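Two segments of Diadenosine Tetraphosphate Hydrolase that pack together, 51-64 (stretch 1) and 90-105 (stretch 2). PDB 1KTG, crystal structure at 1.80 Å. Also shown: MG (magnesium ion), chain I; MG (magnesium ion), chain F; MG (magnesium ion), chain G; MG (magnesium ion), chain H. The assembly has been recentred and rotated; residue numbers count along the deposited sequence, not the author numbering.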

# COMPACT_ATOMS: atom_id res chain seq x y z
N ARG A 51 -0.32 10.76 -3.77
CA ARG A 51 -0.99 10.94 -5.05
C ARG A 51 -1.45 9.61 -5.64
O ARG A 51 -2.55 9.49 -6.17
CB ARG A 51 -0.08 11.68 -6.03
CG ARG A 51 -0.66 11.78 -7.45
CD ARG A 51 0.31 12.32 -8.48
NE ARG A 51 1.60 11.65 -8.35
CZ ARG A 51 1.85 10.41 -8.75
NH1 ARG A 51 0.90 9.70 -9.33
NH2 ARG A 51 3.05 9.88 -8.56
N GLU A 52 -0.59 8.61 -5.56
CA GLU A 52 -0.95 7.29 -6.10
C GLU A 52 -2.10 6.67 -5.32
O GLU A 52 -2.94 5.96 -5.87
CB GLU A 52 0.27 6.36 -6.10
CG GLU A 52 1.33 6.76 -7.13
CD GLU A 52 1.00 6.33 -8.55
OE1 GLU A 52 0.12 5.46 -8.74
OE2 GLU A 52 1.64 6.85 -9.49
N THR A 53 -2.15 6.96 -4.03
CA THR A 53 -3.25 6.45 -3.23
C THR A 53 -4.55 7.08 -3.68
O THR A 53 -5.57 6.39 -3.83
CB THR A 53 -2.99 6.73 -1.76
OG1 THR A 53 -1.94 5.88 -1.32
CG2 THR A 53 -4.20 6.34 -0.91
N LYS A 54 -4.52 8.38 -3.93
CA LYS A 54 -5.70 9.09 -4.39
C LYS A 54 -6.11 8.56 -5.76
O LYS A 54 -7.28 8.29 -6.00
CB LYS A 54 -5.44 10.60 -4.45
N GLU A 55 -5.13 8.37 -6.64
CA GLU A 55 -5.40 7.91 -8.00
C GLU A 55 -5.92 6.48 -8.07
O GLU A 55 -6.85 6.20 -8.84
CB GLU A 55 -4.13 7.98 -8.86
CG GLU A 55 -3.74 9.39 -9.30
CD GLU A 55 -2.42 9.42 -10.06
OE1 GLU A 55 -1.87 8.34 -10.37
OE2 GLU A 55 -1.92 10.52 -10.35
N GLU A 56 -5.32 5.58 -7.30
CA GLU A 56 -5.62 4.16 -7.44
C GLU A 56 -6.78 3.66 -6.58
O GLU A 56 -7.44 2.67 -6.94
CB GLU A 56 -4.36 3.33 -7.16
CG GLU A 56 -3.23 3.65 -8.13
CD GLU A 56 -1.99 2.80 -7.92
OE1 GLU A 56 -1.91 2.06 -6.92
OE2 GLU A 56 -1.09 2.86 -8.79
N ALA A 57 -7.03 4.31 -5.45
CA ALA A 57 -8.07 3.84 -4.54
C ALA A 57 -9.11 4.91 -4.20
O ALA A 57 -10.08 4.62 -3.50
CB ALA A 57 -7.45 3.30 -3.29
N ASN A 58 -8.90 6.12 -4.69
CA ASN A 58 -9.81 7.24 -4.45
C ASN A 58 -9.89 7.60 -2.96
O ASN A 58 -10.95 7.99 -2.46
CB ASN A 58 -11.21 6.94 -5.01
CG ASN A 58 -11.97 8.19 -5.39
OD1 ASN A 58 -13.20 8.18 -5.44
ND2 ASN A 58 -11.26 9.27 -5.67
N ILE A 59 -8.76 7.43 -2.27
CA ILE A 59 -8.63 7.82 -0.87
C ILE A 59 -7.70 9.03 -0.81
O ILE A 59 -6.55 8.99 -1.29
CB ILE A 59 -8.05 6.67 -0.04
CG1 ILE A 59 -9.03 5.50 -0.02
CG2 ILE A 59 -7.77 7.14 1.38
CD1 ILE A 59 -8.45 4.20 0.52
N THR A 60 -8.21 10.11 -0.20
CA THR A 60 -7.50 11.37 -0.07
C THR A 60 -6.69 11.43 1.23
O THR A 60 -6.93 10.69 2.19
CB THR A 60 -8.47 12.56 -0.07
OG1 THR A 60 -9.18 12.62 1.18
CG2 THR A 60 -9.56 12.42 -1.14
N LYS A 61 -5.74 12.36 1.25
CA LYS A 61 -4.89 12.54 2.42
C LYS A 61 -5.73 12.84 3.65
O LYS A 61 -5.41 12.39 4.75
CB LYS A 61 -3.90 13.67 2.16
CG LYS A 61 -3.22 14.22 3.39
CD LYS A 61 -2.10 13.32 3.86
CE LYS A 61 -1.28 13.96 4.99
NZ LYS A 61 -0.96 15.39 4.77
N GLU A 62 -6.81 13.57 3.45
CA GLU A 62 -7.66 14.02 4.54
C GLU A 62 -8.43 12.87 5.20
O GLU A 62 -8.87 12.98 6.33
CB GLU A 62 -8.65 15.06 4.01
CG GLU A 62 -8.03 16.35 3.46
CD GLU A 62 -7.17 16.14 2.21
OE1 GLU A 62 -7.56 15.41 1.28
OE2 GLU A 62 -6.07 16.74 2.15
N GLN A 63 -8.59 11.78 4.46
CA GLN A 63 -9.30 10.61 4.96
C GLN A 63 -8.36 9.68 5.73
O GLN A 63 -8.79 8.67 6.27
CB GLN A 63 -9.87 9.83 3.78
CG GLN A 63 -10.95 10.56 3.03
CD GLN A 63 -11.31 9.85 1.74
OE1 GLN A 63 -10.65 10.03 0.72
NE2 GLN A 63 -12.35 9.04 1.78
N LEU A 64 -7.08 10.03 5.78
CA LEU A 64 -6.08 9.16 6.37
C LEU A 64 -5.35 9.76 7.57
O LEU A 64 -5.19 10.97 7.67
CB LEU A 64 -5.00 8.85 5.32
CG LEU A 64 -5.41 8.08 4.06
CD1 LEU A 64 -4.20 7.97 3.14
CD2 LEU A 64 -5.95 6.71 4.43
N ALA A 90 -0.82 3.77 7.03
CA ALA A 90 -1.82 4.82 7.10
C ALA A 90 -3.19 4.26 7.43
O ALA A 90 -3.66 3.32 6.78
CB ALA A 90 -1.87 5.57 5.78
N LYS A 91 -3.84 4.85 8.42
CA LYS A 91 -5.15 4.39 8.84
C LYS A 91 -6.26 5.12 8.09
O LYS A 91 -6.29 6.34 8.06
CB LYS A 91 -5.36 4.65 10.33
CG LYS A 91 -6.71 4.20 10.85
CD LYS A 91 -6.80 4.31 12.35
CE LYS A 91 -8.13 3.79 12.87
NZ LYS A 91 -8.19 3.85 14.36
N LEU A 92 -7.16 4.35 7.49
CA LEU A 92 -8.37 4.90 6.90
C LEU A 92 -9.35 5.09 8.06
O LEU A 92 -9.90 4.12 8.56
CB LEU A 92 -8.95 3.97 5.84
CG LEU A 92 -10.17 4.50 5.08
CD1 LEU A 92 -9.80 5.69 4.22
CD2 LEU A 92 -10.77 3.38 4.23
N ASN A 93 -9.56 6.33 8.46
CA ASN A 93 -10.33 6.64 9.65
C ASN A 93 -11.81 6.33 9.62
O ASN A 93 -12.38 5.84 10.60
CB ASN A 93 -10.10 8.10 9.99
CG ASN A 93 -8.67 8.35 10.40
OD1 ASN A 93 -8.13 7.59 11.21
ND2 ASN A 93 -8.05 9.36 9.84
N ASN A 94 -12.44 6.64 8.49
CA ASN A 94 -13.88 6.46 8.34
C ASN A 94 -14.22 5.39 7.29
O ASN A 94 -13.34 4.95 6.55
CB ASN A 94 -14.51 7.80 7.99
CG ASN A 94 -14.69 8.69 9.20
OD1 ASN A 94 -15.16 8.24 10.26
ND2 ASN A 94 -14.31 9.95 9.06
N PRO A 95 -15.49 4.99 7.23
CA PRO A 95 -15.95 3.94 6.30
C PRO A 95 -16.06 4.40 4.86
O PRO A 95 -17.10 4.27 4.22
CB PRO A 95 -17.35 3.59 6.83
CG PRO A 95 -17.57 4.42 8.03
CD PRO A 95 -16.59 5.52 8.04
N ASP A 96 -14.98 4.98 4.37
CA ASP A 96 -14.92 5.46 3.00
C ASP A 96 -14.85 4.30 2.03
O ASP A 96 -14.36 3.21 2.35
CB ASP A 96 -13.69 6.34 2.83
CG ASP A 96 -13.76 7.59 3.67
OD1 ASP A 96 -14.88 8.12 3.91
OD2 ASP A 96 -12.74 8.13 4.12
N ASP A 97 -15.30 4.57 0.82
CA ASP A 97 -15.43 3.59 -0.22
C ASP A 97 -14.31 3.70 -1.23
O ASP A 97 -14.00 4.77 -1.77
CB ASP A 97 -16.77 3.74 -0.92
CG ASP A 97 -17.93 3.46 -0.00
OD1 ASP A 97 -17.78 2.62 0.91
OD2 ASP A 97 -19.03 4.02 -0.10
N VAL A 98 -13.70 2.55 -1.47
CA VAL A 98 -12.63 2.41 -2.42
C VAL A 98 -13.21 2.42 -3.83
O VAL A 98 -14.25 1.81 -4.08
CB VAL A 98 -11.92 1.09 -2.18
CG1 VAL A 98 -10.98 0.76 -3.32
CG2 VAL A 98 -11.17 1.15 -0.86
N GLN A 99 -12.52 3.11 -4.73
CA GLN A 99 -12.89 3.15 -6.13
C GLN A 99 -11.60 3.02 -6.92
O GLN A 99 -10.59 3.66 -6.59
CB GLN A 99 -13.60 4.45 -6.49
CG GLN A 99 -15.06 4.45 -6.11
CD GLN A 99 -15.75 5.77 -6.40
OE1 GLN A 99 -16.52 6.27 -5.57
NE2 GLN A 99 -15.47 6.33 -7.57
N LEU A 100 -11.63 2.19 -7.96
CA LEU A 100 -10.43 1.89 -8.72
C LEU A 100 -10.33 2.71 -10.00
O LEU A 100 -11.31 3.28 -10.48
CB LEU A 100 -10.40 0.41 -9.10
CG LEU A 100 -10.56 -0.61 -7.96
CD1 LEU A 100 -10.46 -2.05 -8.52
CD2 LEU A 100 -9.51 -0.40 -6.89
N SER A 101 -9.11 2.73 -10.53
CA SER A 101 -8.80 3.36 -11.79
C SER A 101 -8.50 2.23 -12.78
O SER A 101 -8.60 1.06 -12.42
CB SER A 101 -7.57 4.25 -11.63
OG SER A 101 -6.41 3.46 -11.46
N HIS A 102 -8.12 2.56 -14.01
CA HIS A 102 -7.83 1.54 -15.01
C HIS A 102 -6.64 0.65 -14.63
O HIS A 102 -6.49 -0.43 -15.21
CB HIS A 102 -7.57 2.15 -16.38
CG HIS A 102 -6.32 2.98 -16.45
ND1 HIS A 102 -5.07 2.43 -16.60
CD2 HIS A 102 -6.14 4.32 -16.43
CE1 HIS A 102 -4.16 3.39 -16.63
NE2 HIS A 102 -4.79 4.55 -16.54
N GLU A 103 -5.83 1.08 -13.67
CA GLU A 103 -4.65 0.30 -13.26
C GLU A 103 -4.96 -0.95 -12.41
O GLU A 103 -4.11 -1.82 -12.26
CB GLU A 103 -3.63 1.20 -12.55
CG GLU A 103 -2.98 2.18 -13.52
CD GLU A 103 -1.84 2.98 -12.93
OE1 GLU A 103 -1.67 3.01 -11.69
OE2 GLU A 103 -1.11 3.58 -13.73
N HIS A 104 -6.19 -1.04 -11.89
CA HIS A 104 -6.60 -2.16 -11.05
C HIS A 104 -7.98 -2.70 -11.40
O HIS A 104 -8.82 -1.99 -11.95
CB HIS A 104 -6.48 -1.79 -9.57
CG HIS A 104 -5.08 -1.41 -9.20
ND1 HIS A 104 -4.60 -0.14 -9.38
CD2 HIS A 104 -4.03 -2.16 -8.77
CE1 HIS A 104 -3.32 -0.11 -9.05
NE2 HIS A 104 -2.95 -1.32 -8.68
N GLN A 105 -8.18 -3.99 -11.09
CA GLN A 105 -9.41 -4.67 -11.49
C GLN A 105 -10.21 -5.20 -10.31
O GLN A 105 -11.33 -5.68 -10.50
CB GLN A 105 -9.08 -5.81 -12.46
CG GLN A 105 -8.15 -6.89 -11.89
CD GLN A 105 -7.94 -8.04 -12.86
OE1 GLN A 105 -7.95 -9.21 -12.47
NE2 GLN A 105 -7.77 -7.71 -14.13
MG MG I . -0.57 4.24 -10.28
MG MG F . 0.55 1.62 -8.93
MG MG G . 2.10 6.28 -11.39
MG MG H . 0.69 4.59 -13.58
O HOH W 1 -9.55 5.66 -8.19
O HOH W 2 1.19 8.30 -12.01
O HOH W 3 -0.12 0.08 -7.63
O HOH W 4 -6.56 1.79 -9.48
O HOH W 5 -11.51 8.22 6.33
O HOH W 6 -0.47 0.69 -10.56
O HOH W 7 2.20 0.39 -9.36
O HOH W 8 2.48 5.96 -13.52
O HOH W 9 3.83 7.35 -11.36

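The two backbones hydrogen-bond at two places. Where the helix of stretch 1 finishes, Ala57 O accepts a nearly straight hydrogen bond from Gln99 N (3.1 Å); Asn58 follows with positive phi, a conformation asparagine tolerates better than most residues, and turns the chain out of the helix. At the second place Leu64 and Leu92 form an antiparallel, non-hydrogen-bonded bridge, and beside it Asn93 N donates to Gln63 O (3.3 Å). Weaker CA-H...O contacts supplement these, among them Leu100 CA to Glu56 O (3.6 Å) and Leu64 CA to Lys91 O (3.3 Å).

Around these backbone pairings lies a run of apolar contacts. Ile59 CG2 rests 3.8 Å from Leu92 CD1, while Ile59 CD1 lies 4.3 Å from Val98 CG2. The methyl of Ala57 adds a looser contact, with CB 4.3 Å from Val98 CG1. Leu64 CD2 approaches Leu92 CD1 at 4.0 Å, as befits side chains on the same face of the sheet.

Water carries polar contacts that the chains do not make directly. Water 1 donates to both Glu55 O and Gln99 O, 2.8 Å from each. Water 4 donates to Glu56 O (2.8 Å) and accepts from Ser101 N (2.9 Å), and it also lies 2.8 Å from His104 ND1. Water 5 similarly links Gln63 O to Asn94 N, each 2.8 Å away.

Metal chemistry joins the acidic side chains. Glu56 OE2 and Glu103 OE1 approach to 3.0 Å, a repulsive arrangement for carboxylates were it not for the magnesium of chain I, which binds Glu52 OE1 (2.1 Å), Glu56 OE2 (2.1 Å) and Glu103 OE1 (2.2 Å). Glutamate suits this place because its flexible arm delivers a hard, anionic oxygen to the ion. Arg51 NH1 offsets further charge through salt bridges to Glu52 OE2 (2.9 Å) and Glu55 OE2 (3.1 Å).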